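Local coordinates for protein phage related exonuclease (Haemophilus somnus 129PT, PDB 3K93) that probably degrades DNA from an end as a metal-dependent, phage-related exonuclease, at residues A169-D173 against F174-D178; P161-L164 against N165-S168; S13-H16 against K17-G20. All coordinates share one frame; numbering follows the deposited sequence.

Along the chain contact 3 comes first, on the short helix 15-19, and contacts 2 and 1 follow much later, one after the other, in the connection after strand 152-158 and on into the start of helix 173-181. Contacts 1 and 2 lie 8 Å apart between centres and touch: L176 O is 2.9 Å from T162 N, a probable hydrogen bond, and I177 CD1 is 3.8 Å from I167 CD1. Together they fold a surface connection back on the helix it leads into. Contact 3, nearer the centre of the folded chain, lies about 30 Å from contact 2 and 33 Å from contact 1 between centres; its H16 side chain is about 13 Å from the bound sodium ion.

Contact 1: A169-D173 against F174-D178; sequences AYDSD and FKLID
S172 meets K175 through a capping hydrogen bond: K175 N donates to S172 OG over 3.0 Å, nearly straight at 166°. With OG anti to the serine's own backbone N (chi1 175°), the hydroxyl oxygen faces K175 N. Two backbone carbonyls continue the polar pattern. S172 O accepts from L176 N at 2.9 Å, a normal alpha-helical bond. D173 O serves two donors, I177 N at 3.0 Å and, weakly, D178 N at 3.3 Å, and this second bond marks the wider, pi-type turn over 174-178.

Side-chain packing surrounds these bonds. L176 passes S172 O, and its CD1 end lies 3.7 Å from D171 CB as the two side chains cross obliquely. The methylenes of K175 pass alongside the serine, with CD 3.8 Å from S172 CB.

Charged ends are engaged outside the segment. The D171 carboxylate forms a salt bridge with K59 and accepts from S168 N, whereas K175 NZ pairs with E56 of the second subunit. The lysine therefore combines packing on the cap residue with a role in the subunit interface. The serine bond to the backbone N three residues on identifies the arrangement as an N-cap, opening helix 173-181.

Contact 2: P161-L164 against N165-S168; sequences PTPL and NLIS
T162 and I167 touch where the chain turns back: T162 CG2 approaches I167 CG1 to 3.8 Å. The threonine rotamer explains which branch makes this contact. Its methyl is anti to the backbone N, while OG1 is anti to the carbonyl carbon (chi1 -63°), and the two branches thus serve different partners: CG2 packs within the turn, and OG1 is hydrogen-bonded to K63 NZ. The methyl also lies 4.1 Å from L166 CB, the two side chains crossing at about a right angle, whereas the approach to I167 is at a lesser slant.

P163 supplies a ring on which two later residues rest. L166 brings CD1 to 4.1 Å from P163 CG, an apolar contact at the far end of the leucine. N165 comes to another ring carbon, its ND2 3.6 Å from P163 CB. The asparagine CG is placed between the backbone N and the carbonyl carbon (chi1 81°), which turns the amide back to the proline, and ND2 is hydrogen-bonded to E66 OE1, which should limit the rotation of the amide.

Two successive backbone bonds close the turn. L166 N donates to P163 O over 2.9 Å, and I167 N to L164 O over 3.1 Å, the latter at 171°. Both join residues three apart, as in a 3-10 turn.

The turn follows strand 152-158 and lies between two helices. P163 and L166 lean on helix 59-66, while T162 and I167 pack against helix 173-181, to which the chain leads next.

Contact 3: S13-H16 against K17-G20; sequences SSLH and KIIG
K17 sets its CG methylene over one face of the H16 imidazole, the two side chains running alongside each other. This CG is 3.9 Å from the centroid of the H16 ring and 23° off its normal, a CH-pi contact offset toward the rim at the NE2-CE1 side, with K17 CG 3.7 Å from H16 NE2 and 3.8 Å from H16 CE1. The histidine reaches this place because its CG sits between the backbone N and the carbonyl carbon (chi1 72°), folding the ring over the peptide that follows, with K17 N above the same face. S13 O meets the ring at its edge, in plane.

The backbone beneath is the short, weakly bonded helix 15-19. Two backbone bonds in and just before it span three residues, in the 3-10 manner: K17 N donates to S14 O at 3.1 Å, and I18 N to L15 O at 3.1 Å.

L15, the third main contributor, points away from the next turn at its CB, yet its CD2 comes within 4.2 Å of I18 CD1. Their two side chains cross at a slant, and both also touch V208 on helix 198-221. On another flank of the turn, K17 and I18 pack against A40 of helix 35-50.

Contact 1: A169-D173 against F174-D178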
loop_
_atom_site.group_PDB
_atom_site.type_symbol
_atom_site.label_atom_id
_atom_site.label_comp_id
_atom_site.label_asym_id
_atom_site.label_seq_id
_atom_site.Cartn_x
_atom_site.Cartn_y
_atom_site.Cartn_z
ATOM N N ALA A 169 -2.457 -20.913 10.286
ATOM C CA ALA A 169 -1.476 -21.092 11.358
ATOM C C ALA A 169 -1.257 -19.782 12.089
ATOM O O ALA A 169 -1.117 -19.767 13.300
ATOM C CB ALA A 169 -0.147 -21.595 10.765
ATOM N N TYR A 170 -1.272 -18.675 11.346
ATOM C CA TYR A 170 -0.986 -17.375 11.930
ATOM C C TYR A 170 -2.197 -16.598 12.444
ATOM O O TYR A 170 -2.019 -15.618 13.135
ATOM C CB TYR A 170 -0.115 -16.572 10.964
ATOM C CG TYR A 170 1.233 -17.253 10.836
ATOM C CD1 TYR A 170 2.256 -17.005 11.768
ATOM C CD2 TYR A 170 1.455 -18.230 9.840
ATOM C CE1 TYR A 170 3.510 -17.676 11.677
ATOM C CE2 TYR A 170 2.678 -18.899 9.739
ATOM C CZ TYR A 170 3.709 -18.615 10.655
ATOM O OH TYR A 170 4.919 -19.285 10.544
ATOM N N ASP A 171 -3.409 -17.078 12.145
ATOM C CA ASP A 171 -4.660 -16.443 12.558
ATOM C C ASP A 171 -4.987 -16.851 14.025
ATOM O O ASP A 171 -4.490 -17.869 14.533
ATOM C CB ASP A 171 -5.823 -16.875 11.630
ATOM C CG ASP A 171 -5.800 -16.222 10.219
ATOM O OD1 ASP A 171 -5.388 -15.062 10.082
ATOM O OD2 ASP A 171 -6.268 -16.877 9.237
ATOM N N SER A 172 -5.828 -16.054 14.677
ATOM C CA SER A 172 -6.192 -16.275 16.079
ATOM C C SER A 172 -7.608 -16.876 16.238
ATOM O O SER A 172 -8.606 -16.260 15.854
ATOM C CB SER A 172 -6.100 -14.957 16.858
ATOM O OG SER A 172 -6.554 -15.092 18.203
ATOM N N ASP A 173 -7.660 -18.082 16.801
ATOM C CA ASP A 173 -8.900 -18.686 17.310
ATOM C C ASP A 173 -9.575 -17.783 18.303
ATOM O O ASP A 173 -10.784 -17.644 18.294
ATOM C CB ASP A 173 -8.602 -19.999 18.042
ATOM C CG ASP A 173 -8.258 -21.129 17.106
ATOM O OD1 ASP A 173 -8.254 -20.958 15.858
ATOM O OD2 ASP A 173 -7.977 -22.219 17.636
ATOM N N PHE A 174 -8.792 -17.191 19.187
ATOM C CA PHE A 174 -9.362 -16.337 20.231
ATOM C C PHE A 174 -10.102 -15.155 19.630
ATOM O O PHE A 174 -11.255 -14.893 19.972
ATOM C CB PHE A 174 -8.261 -15.867 21.180
ATOM C CG PHE A 174 -8.728 -14.941 22.223
ATOM C CD1 PHE A 174 -9.521 -15.395 23.256
ATOM C CD2 PHE A 174 -8.358 -13.615 22.202
ATOM C CE1 PHE A 174 -9.951 -14.554 24.239
ATOM C CE2 PHE A 174 -8.817 -12.747 23.211
ATOM C CZ PHE A 174 -9.599 -13.225 24.222
ATOM N N LYS A 175 -9.454 -14.483 18.692
ATOM C CA LYS A 175 -10.053 -13.297 18.053
ATOM C C LYS A 175 -11.177 -13.613 17.055
ATOM O O LYS A 175 -12.198 -12.953 17.066
ATOM C CB LYS A 175 -8.976 -12.433 17.407
ATOM C CG LYS A 175 -8.055 -11.783 18.449
ATOM C CD LYS A 175 -6.757 -11.316 17.854
ATOM C CE LYS A 175 -6.882 -9.983 17.236
ATOM N NZ LYS A 175 -5.567 -9.602 16.675
ATOM N N LEU A 176 -10.974 -14.623 16.207
ATOM C CA LEU A 176 -11.874 -14.921 15.123
ATOM C C LEU A 176 -13.112 -15.755 15.519
ATOM O O LEU A 176 -14.089 -15.770 14.756
ATOM C CB LEU A 176 -11.116 -15.624 13.998
ATOM C CG LEU A 176 -9.972 -14.834 13.357
ATOM C CD1 LEU A 176 -9.276 -15.668 12.322
ATOM C CD2 LEU A 176 -10.474 -13.524 12.763
ATOM N N ILE A 177 -13.053 -16.434 16.670
ATOM C CA ILE A 177 -14.152 -17.231 17.222
ATOM C C ILE A 177 -14.597 -16.796 18.647
ATOM O O ILE A 177 -15.722 -16.323 18.843
ATOM C CB ILE A 177 -13.794 -18.735 17.292
ATOM C CG1 ILE A 177 -13.366 -19.277 15.905
ATOM C CG2 ILE A 177 -15.002 -19.550 17.879
ATOM C CD1 ILE A 177 -13.006 -20.813 15.955
ATOM N N ASP A 178 -13.731 -16.946 19.637
ATOM C CA ASP A 178 -14.143 -16.733 21.047
ATOM C C ASP A 178 -14.720 -15.343 21.324
ATOM O O ASP A 178 -15.797 -15.203 21.915
ATOM C CB ASP A 178 -12.968 -16.958 22.004
ATOM C CG ASP A 178 -12.368 -18.360 21.892
ATOM O OD1 ASP A 178 -12.874 -19.190 21.106
ATOM O OD2 ASP A 178 -11.368 -18.619 22.574
#

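Contact 2: P161-L164 against N165-S168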
loop_
_atom_site.group_PDB
_atom_site.type_symbol
_atom_site.label_atom_id
_atom_site.label_comp_id
_atom_site.label_asym_id
_atom_site.label_seq_id
_atom_site.Cartn_x
_atom_site.Cartn_y
_atom_site.Cartn_z
ATOM N N PRO A 161 -18.630 -16.141 13.844
ATOM C CA PRO A 161 -17.298 -16.712 14.067
ATOM C C PRO A 161 -16.731 -17.315 12.808
ATOM O O PRO A 161 -17.487 -17.856 11.996
ATOM C CB PRO A 161 -17.543 -17.829 15.089
ATOM C CG PRO A 161 -18.876 -17.646 15.585
ATOM C CD PRO A 161 -19.659 -16.805 14.650
ATOM N N THR A 162 -15.410 -17.235 12.638
ATOM C CA THR A 162 -14.765 -17.787 11.472
ATOM C C THR A 162 -14.722 -19.306 11.612
ATOM O O THR A 162 -14.297 -19.796 12.630
ATOM C CB THR A 162 -13.343 -17.184 11.304
ATOM O OG1 THR A 162 -13.468 -15.774 11.083
ATOM C CG2 THR A 162 -12.588 -17.795 10.116
ATOM N N PRO A 163 -15.188 -20.052 10.596
ATOM C CA PRO A 163 -15.116 -21.527 10.639
ATOM C C PRO A 163 -13.676 -21.993 10.809
ATOM O O PRO A 163 -12.780 -21.431 10.182
ATOM C CB PRO A 163 -15.629 -21.957 9.260
ATOM C CG PRO A 163 -16.304 -20.785 8.670
ATOM C CD PRO A 163 -15.861 -19.558 9.384
ATOM N N LEU A 164 -13.464 -22.993 11.647
ATOM C CA LEU A 164 -12.120 -23.480 11.976
ATOM C C LEU A 164 -11.248 -23.778 10.777
ATOM O O LEU A 164 -10.077 -23.454 10.774
ATOM C CB LEU A 164 -12.190 -24.721 12.848
ATOM C CG LEU A 164 -12.301 -24.458 14.346
ATOM C CD1 LEU A 164 -12.743 -25.735 15.116
ATOM C CD2 LEU A 164 -10.958 -23.906 14.898
ATOM N N ASN A 165 -11.835 -24.342 9.734
ATOM C CA ASN A 165 -11.065 -24.737 8.586
ATOM C C ASN A 165 -10.447 -23.531 7.832
ATOM O O ASN A 165 -9.632 -23.720 6.958
ATOM C CB ASN A 165 -11.920 -25.624 7.649
ATOM C CG ASN A 165 -12.835 -24.814 6.752
ATOM O OD1 ASN A 165 -12.484 -24.535 5.613
ATOM N ND2 ASN A 165 -13.994 -24.398 7.265
ATOM N N LEU A 166 -10.845 -22.304 8.164
ATOM C CA LEU A 166 -10.330 -21.143 7.488
ATOM C C LEU A 166 -9.333 -20.363 8.335
ATOM O O LEU A 166 -8.846 -19.345 7.895
ATOM C CB LEU A 166 -11.485 -20.247 7.079
ATOM C CG LEU A 166 -12.464 -20.860 6.086
ATOM C CD1 LEU A 166 -13.565 -19.867 5.741
ATOM C CD2 LEU A 166 -11.700 -21.322 4.807
ATOM N N ILE A 167 -9.037 -20.819 9.546
ATOM C CA ILE A 167 -8.129 -20.095 10.421
ATOM C C ILE A 167 -6.721 -20.638 10.184
ATOM O O ILE A 167 -6.405 -21.742 10.592
ATOM C CB ILE A 167 -8.519 -20.268 11.886
ATOM C CG1 ILE A 167 -9.885 -19.590 12.137
ATOM C CG2 ILE A 167 -7.443 -19.676 12.818
ATOM C CD1 ILE A 167 -10.299 -19.557 13.592
ATOM N N SER A 168 -5.881 -19.851 9.526
ATOM C CA SER A 168 -4.503 -20.278 9.215
ATOM C C SER A 168 -3.644 -20.351 10.462
ATOM O O SER A 168 -4.023 -19.891 11.529
ATOM C CB SER A 168 -3.837 -19.285 8.266
ATOM O OG SER A 168 -3.420 -18.144 9.004
#

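Contact 3: S13-H16 against K17-G20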
loop_
_atom_site.group_PDB
_atom_site.type_symbol
_atom_site.label_atom_id
_atom_site.label_comp_id
_atom_site.label_asym_id
_atom_site.label_seq_id
_atom_site.Cartn_x
_atom_site.Cartn_y
_atom_site.Cartn_z
ATOM N N SER A 13 -20.952 -7.020 -8.956
ATOM C CA SER A 13 -19.880 -6.963 -7.970
ATOM C C SER A 13 -18.604 -6.273 -8.436
ATOM O O SER A 13 -17.818 -5.840 -7.598
ATOM C CB SER A 13 -19.555 -8.375 -7.461
ATOM O OG SER A 13 -19.059 -9.179 -8.512
ATOM N N SER A 14 -18.424 -6.094 -9.747
ATOM C CA SER A 14 -17.264 -5.384 -10.259
ATOM C C SER A 14 -17.584 -4.022 -10.781
ATOM O O SER A 14 -16.696 -3.381 -11.297
ATOM C CB SER A 14 -16.581 -6.142 -11.419
ATOM O OG SER A 14 -16.305 -7.493 -11.095
ATOM N N LEU A 15 -18.826 -3.571 -10.689
ATOM C CA LEU A 15 -19.185 -2.272 -11.264
ATOM C C LEU A 15 -18.438 -1.110 -10.614
ATOM O O LEU A 15 -18.168 -0.109 -11.267
ATOM C CB LEU A 15 -20.685 -1.993 -11.140
ATOM C CG LEU A 15 -21.649 -2.623 -12.107
ATOM C CD1 LEU A 15 -23.072 -2.407 -11.594
ATOM C CD2 LEU A 15 -21.444 -2.042 -13.549
ATOM N N HIS A 16 -18.139 -1.217 -9.331
ATOM C CA HIS A 16 -17.390 -0.144 -8.665
ATOM C C HIS A 16 -16.024 0.073 -9.338
ATOM O O HIS A 16 -15.573 1.187 -9.413
ATOM C CB HIS A 16 -17.223 -0.430 -7.174
ATOM C CG HIS A 16 -16.253 -1.517 -6.878
ATOM N ND1 HIS A 16 -16.533 -2.846 -7.107
ATOM C CD2 HIS A 16 -14.991 -1.480 -6.407
ATOM C CE1 HIS A 16 -15.486 -3.584 -6.781
ATOM N NE2 HIS A 16 -14.537 -2.775 -6.359
ATOM N N LYS A 17 -15.418 -0.981 -9.877
ATOM C CA LYS A 17 -14.122 -0.849 -10.558
ATOM C C LYS A 17 -14.164 0.065 -11.770
ATOM O O LYS A 17 -13.170 0.679 -12.089
ATOM C CB LYS A 17 -13.569 -2.210 -10.960
ATOM C CG LYS A 17 -13.147 -3.077 -9.754
ATOM C CD LYS A 17 -12.875 -4.528 -10.182
ATOM C CE LYS A 17 -12.253 -5.350 -9.044
ATOM N NZ LYS A 17 -12.070 -6.798 -9.491
ATOM N N ILE A 18 -15.313 0.181 -12.428
ATOM C CA ILE A 18 -15.384 0.921 -13.696
ATOM C C ILE A 18 -16.323 2.124 -13.622
ATOM O O ILE A 18 -16.433 2.889 -14.581
ATOM C CB ILE A 18 -15.671 -0.018 -14.926
ATOM C CG1 ILE A 18 -17.003 -0.742 -14.838
ATOM C CG2 ILE A 18 -14.563 -1.130 -15.068
ATOM C CD1 ILE A 18 -18.178 0.137 -15.006
ATOM N N ILE A 19 -16.929 2.339 -12.449
ATOM C CA ILE A 19 -17.934 3.385 -12.280
ATOM C C ILE A 19 -17.326 4.804 -12.121
ATOM O O ILE A 19 -18.011 5.793 -12.304
ATOM C CB ILE A 19 -18.830 3.102 -11.014
ATOM C CG1 ILE A 19 -20.204 3.755 -11.169
ATOM C CG2 ILE A 19 -18.129 3.582 -9.685
ATOM C CD1 ILE A 19 -20.956 3.213 -12.361
ATOM N N GLY A 20 -16.064 4.883 -11.754
ATOM C CA GLY A 20 -15.436 6.155 -11.475
ATOM C C GLY A 20 -15.458 7.080 -12.681
ATOM O O GLY A 20 -15.445 6.642 -13.855
#